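Local atomic coordinates of sucrose 6(F)-phosphate phosphorylase (Thermoanaerobacterium thermosaccharolyticum DSM 571, PDB entry 6S9V), a protein that belongs, as a sugar phosphorylase, to the alpha-amylase family of carbohydrate-active enzymes, built on a TIM-barrel catalytic domain. Residues A[442-445]-A[449-452]. Residues are numbered along the deposited sequence; the frame is centred on the assembly and turned at random.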
loop_
_atom_site.group_PDB
_atom_site.type_symbol
_atom_site.label_atom_id
_atom_site.label_comp_id
_atom_site.label_asym_id
_atom_site.label_seq_id
_atom_site.Cartn_x
_atom_site.Cartn_y
_atom_site.Cartn_z
ATOM N N ARG A 442 10.433 15.909 -9.962
ATOM C CA ARG A 442 9.937 16.786 -11.016
ATOM C C ARG A 442 10.490 16.388 -12.379
ATOM O O ARG A 442 9.784 16.505 -13.390
ATOM C CB ARG A 442 10.242 18.249 -10.695
ATOM C CG ARG A 442 9.432 18.746 -9.495
ATOM C CD ARG A 442 9.093 20.223 -9.624
ATOM N NE ARG A 442 10.196 21.098 -9.290
ATOM C CZ ARG A 442 10.243 22.396 -9.569
ATOM N NH1 ARG A 442 9.242 23.004 -10.208
ATOM N NH2 ARG A 442 11.308 23.087 -9.201
ATOM N N PHE A 443 11.735 15.910 -12.437
ATOM C CA PHE A 443 12.231 15.373 -13.697
ATOM C C PHE A 443 11.374 14.202 -14.166
ATOM O O PHE A 443 11.005 14.122 -15.347
ATOM C CB PHE A 443 13.687 14.929 -13.581
ATOM C CG PHE A 443 14.261 14.446 -14.888
ATOM C CD1 PHE A 443 14.733 15.351 -15.825
ATOM C CD2 PHE A 443 14.292 13.095 -15.191
ATOM C CE1 PHE A 443 15.244 14.916 -17.052
ATOM C CE2 PHE A 443 14.812 12.651 -16.405
ATOM C CZ PHE A 443 15.289 13.565 -17.331
ATOM N N ARG A 444 11.028 13.295 -13.247
ATOM C CA ARG A 444 10.187 12.149 -13.592
ATOM C C ARG A 444 8.783 12.575 -14.024
ATOM O O ARG A 444 8.131 11.866 -14.807
ATOM C CB ARG A 444 10.135 11.190 -12.399
ATOM C CG ARG A 444 9.223 9.998 -12.554
ATOM C CD ARG A 444 9.558 9.140 -13.761
ATOM N NE ARG A 444 8.703 7.954 -13.788
ATOM C CZ ARG A 444 7.412 7.972 -14.113
ATOM N NH1 ARG A 444 6.833 9.113 -14.449
ATOM N NH2 ARG A 444 6.700 6.852 -14.096
ATOM N N ASN A 445 8.292 13.712 -13.520
ATOM C CA ASN A 445 6.986 14.211 -13.936
ATOM C C ASN A 445 7.041 15.004 -15.232
ATOM O O ASN A 445 6.037 15.073 -15.951
ATOM C CB ASN A 445 6.373 15.109 -12.862
ATOM C CG ASN A 445 5.953 14.337 -11.641
ATOM O OD1 ASN A 445 5.786 13.116 -11.697
ATOM N ND2 ASN A 445 5.776 15.043 -10.521
ATOM N N ALA A 449 10.022 11.312 -22.033
ATOM C CA ALA A 449 10.443 9.969 -22.421
ATOM C C ALA A 449 9.825 8.889 -21.541
ATOM O O ALA A 449 9.654 7.747 -21.989
ATOM C CB ALA A 449 11.971 9.862 -22.380
ATOM N N PHE A 450 9.509 9.209 -20.284
ATOM C CA PHE A 450 8.934 8.201 -19.397
ATOM C C PHE A 450 7.578 7.718 -19.885
ATOM O O PHE A 450 7.097 6.679 -19.424
ATOM C CB PHE A 450 8.796 8.755 -17.979
ATOM C CG PHE A 450 10.107 9.007 -17.308
ATOM C CD1 PHE A 450 10.894 7.950 -16.871
ATOM C CD2 PHE A 450 10.558 10.300 -17.109
ATOM C CE1 PHE A 450 12.107 8.182 -16.249
ATOM C CE2 PHE A 450 11.773 10.534 -16.478
ATOM C CZ PHE A 450 12.547 9.475 -16.058
ATOM N N ASN A 451 6.955 8.440 -20.812
ATOM C CA ASN A 451 5.695 8.017 -21.393
ATOM C C ASN A 451 5.881 7.253 -22.694
ATOM O O ASN A 451 4.922 7.119 -23.461
ATOM C CB ASN A 451 4.794 9.234 -21.596
ATOM C CG ASN A 451 4.375 9.849 -20.280
ATOM O OD1 ASN A 451 3.989 9.137 -19.360
ATOM N ND2 ASN A 451 4.479 11.165 -20.169
ATOM N N GLY A 452 7.086 6.749 -22.948
ATOM C CA GLY A 452 7.393 6.028 -24.164
ATOM C C GLY A 452 7.873 4.609 -23.946
ATOM O O GLY A 452 7.316 3.869 -23.127
#
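The Phe-450 ring carries Arg-444 CD on one face and meets Phe-443 at its edge, and the guanidinium of Arg-444 has Phe-450 CB over one of its own faces. The methylene sits almost on the ring normal, 5° away, with CD 3.4 Å from the centroid of the Phe-450 ring: a centred CH-pi contact. Arg-444 gets there by leaving its helix with CG anti to the backbone N and then bending at chi2, which carries CD over the ring. Farther out, the guanidinium plane lies within 16° of the ring plane, but the group has slid past the ring, NH1 standing 4.1 Å from Phe-450 CB. Its charged end is bound elsewhere, NH2 to Asn-19 OD1 and NE to the carbonyl of Phe-383, bonds that should hold the guanidinium's rotation beside CB of Phe-450. Phe-443 meets the Phe-450 edge obliquely, the two ring planes at 87°, and its CE2 lies 3.7 Å from CE2 of Phe-450. Phe-384 and Trp-468 also meet the Phe-450 ring, while all three residues Phe-443, Ala-449 and Phe-450 touch Cys-475 on strand 473-480. The last turn of helix 432-446 and the 3-10 turn behind it thus share a buried, largely aromatic core where, as is usual in the alpha-amylase family, the TIM barrel gives way to a C-terminal antiparallel beta domain.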